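Local coordinates for protein cytochrome c (Hydrogenophilus thermoluteolus, PDB 2D0S) that probably shuttles electrons between redox partners, as expected of a small c-type cytochrome carrying one covalently attached heme c, at residues D1-C13 and V63-V75. Residues are numbered along the deposited sequence; the frame is centred on the assembly and turned at random.
With HEC (heme c), chain B.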
loop_
_atom_site.group_PDB
_atom_site.type_symbol
_atom_site.label_atom_id
_atom_site.label_comp_id
_atom_site.label_asym_id
_atom_site.label_seq_id
_atom_site.Cartn_x
_atom_site.Cartn_y
_atom_site.Cartn_z
ATOM N N ASP A 1 -5.753 6.065 7.249
ATOM C CA ASP A 1 -6.488 7.050 6.378
ATOM C C ASP A 1 -5.450 7.743 5.491
ATOM O O ASP A 1 -4.271 7.408 5.543
ATOM C CB ASP A 1 -7.213 8.083 7.258
ATOM C CG ASP A 1 -6.354 8.553 8.461
ATOM O OD1 ASP A 1 -5.410 9.319 8.253
ATOM O OD2 ASP A 1 -6.639 8.148 9.625
ATOM N N GLU A 2 -5.855 8.789 4.782
ATOM C CA GLU A 2 -4.948 9.492 3.896
ATOM C C GLU A 2 -3.786 10.228 4.620
ATOM O O GLU A 2 -2.638 10.278 4.103
ATOM C CB GLU A 2 -5.705 10.461 2.991
ATOM C CG GLU A 2 -4.810 11.053 1.890
ATOM C CD GLU A 2 -5.516 12.087 1.032
ATOM O OE1 GLU A 2 -6.739 11.951 0.786
ATOM O OE2 GLU A 2 -4.837 13.032 0.605
ATOM N N ALA A 3 -4.074 10.840 5.774
ATOM C CA ALA A 3 -3.070 11.638 6.458
ATOM C C ALA A 3 -1.997 10.707 7.012
ATOM O O ALA A 3 -0.817 11.056 7.073
ATOM C CB ALA A 3 -3.727 12.458 7.612
ATOM N N LEU A 4 -2.422 9.539 7.464
ATOM C CA LEU A 4 -1.503 8.544 7.973
ATOM C C LEU A 4 -0.571 7.995 6.843
ATOM O O LEU A 4 0.647 7.847 7.030
ATOM C CB LEU A 4 -2.290 7.406 8.603
ATOM C CG LEU A 4 -1.788 6.609 9.813
ATOM C CD1 LEU A 4 -2.121 5.139 9.652
ATOM C CD2 LEU A 4 -0.361 6.779 10.200
ATOM N N ALA A 5 -1.152 7.718 5.690
ATOM C CA ALA A 5 -0.403 7.196 4.569
ATOM C C ALA A 5 0.703 8.160 4.231
ATOM O O ALA A 5 1.884 7.769 4.046
ATOM C CB ALA A 5 -1.331 6.995 3.345
ATOM N N LYS A 6 0.335 9.428 4.172
ATOM C CA LYS A 6 1.282 10.489 3.889
ATOM C C LYS A 6 2.332 10.678 5.023
ATOM O O LYS A 6 3.501 10.798 4.759
ATOM C CB LYS A 6 0.508 11.793 3.517
ATOM C CG LYS A 6 1.250 13.052 3.699
ATOM C CD LYS A 6 2.045 13.387 2.471
ATOM C CE LYS A 6 2.758 14.735 2.622
ATOM N NZ LYS A 6 3.547 15.060 1.388
ATOM N N ALA A 7 1.918 10.597 6.270
ATOM C CA ALA A 7 2.875 10.688 7.382
ATOM C C ALA A 7 3.857 9.548 7.345
ATOM O O ALA A 7 4.937 9.677 7.852
ATOM C CB ALA A 7 2.143 10.705 8.764
ATOM N N LYS A 8 3.464 8.393 6.791
ATOM C CA LYS A 8 4.396 7.260 6.767
ATOM C C LYS A 8 5.224 7.118 5.500
ATOM O O LYS A 8 5.854 6.081 5.290
ATOM C CB LYS A 8 3.738 5.942 7.168
ATOM C CG LYS A 8 3.083 5.954 8.527
ATOM C CD LYS A 8 4.059 6.301 9.567
ATOM C CE LYS A 8 3.389 6.593 10.895
ATOM N NZ LYS A 8 4.436 6.467 11.964
ATOM N N GLY A 9 5.242 8.186 4.701
ATOM C CA GLY A 9 6.051 8.225 3.476
ATOM C C GLY A 9 5.537 7.530 2.215
ATOM O O GLY A 9 6.218 7.512 1.182
ATOM N N CYS A 10 4.360 6.922 2.357
ATOM C CA CYS A 10 3.749 6.192 1.298
ATOM C C CYS A 10 3.535 6.924 0.032
ATOM O O CYS A 10 3.609 6.310 -1.051
ATOM C CB CYS A 10 2.402 5.648 1.760
ATOM S SG CYS A 10 2.473 4.673 3.259
ATOM N N MET A 11 3.212 8.225 0.137
ATOM C CA MET A 11 2.746 8.985 -1.040
ATOM C C MET A 11 3.856 9.554 -1.816
ATOM O O MET A 11 3.610 10.260 -2.796
ATOM C CB MET A 11 1.811 10.120 -0.692
ATOM C CG MET A 11 1.011 9.898 0.536
ATOM S SD MET A 11 -0.380 8.890 0.245
ATOM C CE MET A 11 -1.419 9.958 -0.777
ATOM N N ALA A 12 5.073 9.117 -1.481
ATOM C CA ALA A 12 6.207 9.468 -2.297
ATOM C C ALA A 12 6.102 8.592 -3.513
ATOM O O ALA A 12 6.511 8.990 -4.583
ATOM C CB ALA A 12 7.534 9.202 -1.563
ATOM N N CYS A 13 5.690 7.329 -3.295
ATOM C CA CYS A 13 5.737 6.331 -4.371
ATOM C C CYS A 13 4.371 5.944 -4.936
ATOM O O CYS A 13 4.306 5.152 -5.846
ATOM C CB CYS A 13 6.401 5.094 -3.813
ATOM S SG CYS A 13 8.189 5.051 -3.475
ATOM N N VAL A 63 7.510 0.766 10.961
ATOM C CA VAL A 63 6.144 1.322 10.944
ATOM C C VAL A 63 5.277 0.280 11.579
ATOM O O VAL A 63 5.439 -0.914 11.292
ATOM C CB VAL A 63 5.658 1.664 9.469
ATOM C CG1 VAL A 63 4.189 2.246 9.451
ATOM C CG2 VAL A 63 6.622 2.637 8.816
ATOM N N ALA A 64 4.481 0.694 12.565
ATOM C CA ALA A 64 3.693 -0.247 13.335
ATOM C C ALA A 64 2.766 -0.953 12.386
ATOM O O ALA A 64 2.098 -0.314 11.525
ATOM C CB ALA A 64 2.878 0.469 14.481
ATOM N N GLU A 65 2.724 -2.265 12.529
ATOM C CA GLU A 65 1.794 -3.086 11.817
ATOM C C GLU A 65 0.313 -2.622 11.959
ATOM O O GLU A 65 -0.458 -2.646 10.981
ATOM C CB GLU A 65 2.009 -4.532 12.246
ATOM C CG GLU A 65 0.930 -5.480 11.809
ATOM C CD GLU A 65 1.345 -6.934 11.981
ATOM O OE1 GLU A 65 0.513 -7.730 12.486
ATOM O OE2 GLU A 65 2.519 -7.253 11.652
ATOM N N ALA A 66 -0.030 -2.044 13.113
ATOM C CA ALA A 66 -1.362 -1.459 13.307
ATOM C C ALA A 66 -1.597 -0.290 12.384
ATOM O O ALA A 66 -2.711 -0.091 11.899
ATOM C CB ALA A 66 -1.525 -1.034 14.727
ATOM N N ASP A 67 -0.554 0.502 12.139
ATOM C CA ASP A 67 -0.676 1.632 11.235
ATOM C C ASP A 67 -0.758 1.190 9.826
ATOM O O ASP A 67 -1.595 1.690 9.077
ATOM C CB ASP A 67 0.486 2.573 11.379
ATOM C CG ASP A 67 0.446 3.334 12.692
ATOM O OD1 ASP A 67 -0.607 3.330 13.355
ATOM O OD2 ASP A 67 1.458 3.966 13.024
ATOM N N ILE A 68 0.091 0.229 9.452
ATOM C CA ILE A 68 0.038 -0.301 8.113
ATOM C C ILE A 68 -1.381 -0.821 7.808
ATOM O O ILE A 68 -1.950 -0.506 6.772
ATOM C CB ILE A 68 1.065 -1.433 7.894
ATOM C CG1 ILE A 68 2.480 -0.876 7.998
ATOM C CG2 ILE A 68 0.839 -2.056 6.533
ATOM C CD1 ILE A 68 3.561 -1.950 7.995
ATOM N N GLU A 69 -1.954 -1.606 8.718
ATOM C CA GLU A 69 -3.290 -2.169 8.456
ATOM C C GLU A 69 -4.369 -1.086 8.276
ATOM O O GLU A 69 -5.189 -1.170 7.390
ATOM C CB GLU A 69 -3.689 -3.141 9.553
ATOM C CG GLU A 69 -5.025 -3.843 9.319
ATOM C CD GLU A 69 -5.483 -4.598 10.549
ATOM O OE1 GLU A 69 -6.673 -4.878 10.666
ATOM O OE2 GLU A 69 -4.657 -4.825 11.430
ATOM N N LYS A 70 -4.349 -0.077 9.125
ATOM C CA LYS A 70 -5.156 1.123 8.923
ATOM C C LYS A 70 -5.036 1.703 7.475
ATOM O O LYS A 70 -6.036 2.044 6.853
ATOM C CB LYS A 70 -4.729 2.177 9.949
ATOM C CG LYS A 70 -5.794 3.138 10.390
ATOM C CD LYS A 70 -5.515 3.613 11.890
ATOM C CE LYS A 70 -6.458 4.757 12.340
ATOM N NZ LYS A 70 -7.091 5.546 11.186
ATOM N N ILE A 71 -3.814 1.879 6.976
ATOM C CA ILE A 71 -3.641 2.509 5.664
ATOM C C ILE A 71 -4.224 1.559 4.622
ATOM O O ILE A 71 -5.058 1.949 3.808
ATOM C CB ILE A 71 -2.179 2.821 5.367
ATOM C CG1 ILE A 71 -1.632 3.885 6.363
ATOM C CG2 ILE A 71 -2.002 3.263 3.837
ATOM C CD1 ILE A 71 -0.011 3.904 6.460
ATOM N N VAL A 72 -3.946 0.273 4.787
ATOM C CA VAL A 72 -4.380 -0.696 3.821
ATOM C C VAL A 72 -5.909 -0.813 3.738
ATOM O O VAL A 72 -6.489 -0.819 2.636
ATOM C CB VAL A 72 -3.709 -2.060 4.018
ATOM C CG1 VAL A 72 -4.491 -3.133 3.290
ATOM C CG2 VAL A 72 -2.207 -2.024 3.490
ATOM N N ARG A 73 -6.589 -0.791 4.876
ATOM C CA ARG A 73 -8.058 -0.878 4.823
ATOM C C ARG A 73 -8.637 0.363 4.164
ATOM O O ARG A 73 -9.623 0.285 3.452
ATOM C CB ARG A 73 -8.659 -1.135 6.212
ATOM C CG ARG A 73 -8.316 -2.497 6.755
ATOM C CD ARG A 73 -9.108 -2.844 8.087
ATOM N NE ARG A 73 -8.684 -4.134 8.635
ATOM C CZ ARG A 73 -9.185 -5.314 8.257
ATOM N NH1 ARG A 73 -10.166 -5.359 7.387
ATOM N NH2 ARG A 73 -8.738 -6.447 8.797
ATOM N N TRP A 74 -7.971 1.504 4.340
ATOM C CA TRP A 74 -8.412 2.732 3.702
ATOM C C TRP A 74 -8.191 2.698 2.162
ATOM O O TRP A 74 -9.089 3.006 1.409
ATOM C CB TRP A 74 -7.740 3.951 4.339
ATOM C CG TRP A 74 -7.865 5.162 3.507
ATOM C CD1 TRP A 74 -8.994 5.890 3.289
ATOM C CD2 TRP A 74 -6.851 5.724 2.644
ATOM N NE1 TRP A 74 -8.736 6.910 2.409
ATOM C CE2 TRP A 74 -7.426 6.820 1.990
ATOM C CE3 TRP A 74 -5.524 5.388 2.363
ATOM C CZ2 TRP A 74 -6.734 7.567 1.057
ATOM C CZ3 TRP A 74 -4.835 6.126 1.477
ATOM C CH2 TRP A 74 -5.419 7.236 0.843
ATOM N N VAL A 75 -6.976 2.359 1.720
ATOM C CA VAL A 75 -6.714 2.118 0.300
ATOM C C VAL A 75 -7.844 1.326 -0.352
ATOM O O VAL A 75 -8.309 1.668 -1.462
ATOM C CB VAL A 75 -5.386 1.384 0.093
ATOM C CG1 VAL A 75 -5.269 0.840 -1.366
ATOM C CG2 VAL A 75 -4.236 2.326 0.388
HETATM FE FE HEC B . 4.053 0.492 -1.831
HETATM C CHA HEC B . 3.170 -2.067 -3.945
HETATM C CHB HEC B . 1.176 0.155 -0.098
HETATM C CHC HEC B . 5.287 2.644 0.519
HETATM C CHD HEC B . 6.722 1.249 -3.916
HETATM N NA HEC B . 2.499 -0.677 -1.990
HETATM C C1A HEC B . 2.299 -1.693 -2.943
HETATM C C2A HEC B . 1.024 -2.321 -2.686
HETATM C C3A HEC B . 0.438 -1.684 -1.649
HETATM C C4A HEC B . 1.367 -0.655 -1.179
HETATM C CMA HEC B . -0.944 -2.011 -1.002
HETATM C CAA HEC B . 0.423 -3.483 -3.532
HETATM C CBA HEC B . 1.032 -4.779 -3.000
HETATM C CGA HEC B . 0.782 -5.939 -3.924
HETATM O O1A HEC B . -0.104 -5.851 -4.803
HETATM O O2A HEC B . 1.453 -6.971 -3.748
HETATM N NB HEC B . 3.391 1.249 -0.106
HETATM C C1B HEC B . 2.161 0.964 0.451
HETATM C C2B HEC B . 2.105 1.581 1.749
HETATM C C3B HEC B . 3.232 2.296 1.917
HETATM C C4B HEC B . 4.076 2.051 0.765
HETATM C CMB HEC B . 0.841 1.547 2.633
HETATM C CAB HEC B . 3.632 3.239 3.102
HETATM C CBB HEC B . 3.578 2.505 4.463
HETATM N NC HEC B . 5.655 1.703 -1.742
HETATM C C1C HEC B . 5.982 2.537 -0.665
HETATM C C2C HEC B . 7.141 3.325 -1.016
HETATM C C3C HEC B . 7.650 2.785 -2.166
HETATM C C4C HEC B . 6.649 1.871 -2.683
HETATM C CMC HEC B . 7.894 4.156 0.046
HETATM C CAC HEC B . 8.877 3.218 -3.058
HETATM C CBC HEC B . 10.127 3.767 -2.357
HETATM N ND HEC B . 4.872 -0.333 -3.676
HETATM C C1D HEC B . 6.010 0.138 -4.306
HETATM C C2D HEC B . 6.253 -0.658 -5.486
HETATM C C3D HEC B . 5.124 -1.659 -5.503
HETATM C C4D HEC B . 4.312 -1.379 -4.345
HETATM C CMD HEC B . 7.420 -0.497 -6.474
HETATM C CAD HEC B . 4.904 -2.808 -6.476
HETATM C CBD HEC B . 5.491 -4.045 -5.822
HETATM C CGD HEC B . 5.259 -5.208 -6.772
HETATM O O1D HEC B . 5.376 -4.968 -7.995
HETATM O O2D HEC B . 4.957 -6.360 -6.304
HETATM O O HOH W 1 4.268 3.589 13.133
#
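Largely apolar packing, fastened by charged groups at its margins, joins the N-terminal helix 2-7 to the C-terminal helix 65-75 beside the heme; their axes cross at -126°. Small A5 allows this approach: its CB meets I71 CG2 at 3.8 Å and lies oblique to the W74 ring. The CG1 branch of I71 meets L4 CD1 at 3.6 Å, a slim methyl that fits beside it as the two side chains cross at about a right angle, while I71 CG2, anti to the backbone N, reaches heme methyl CMB at 3.5 Å. W74 lays one face of its flat indole against the first turn of helix 2-7. D1 CA sits over the five-membered ring of W74 in a CH-pi contact, 4.0 Å from the centroid, E2 N lies above the same face, and E2 CB touches W74 CZ2 at 3.6 Å. Without the indole, as with an alanine here, D1 CA and E2 would probably lose the surface they rest on, and A5 CB would keep I71 CG2 alone. D1 uses both carboxylate oxygens: OD1 accepts from L4 N, three residues on, in an Asx motif, with a weak second bond from A3 N, and D1 OD2 forms a salt bridge with K70 NZ, 3.1 Å away. At the other end, K8 is long enough to pack its aliphatic part on V63 CG1 while its ammonium reaches a water shared with the D67 carboxylate and A64 N. Positive-phi G9 then closes the helix in a Schellman motif and leads to C10, whose SG touches I71 CD1 and is bonded to heme CAB. With C13 bonded to CAC and H14 an axial iron ligand, this is the CXXCH heme attachment beside the crossed N- and C-terminal helices characteristic of the cytochrome c fold.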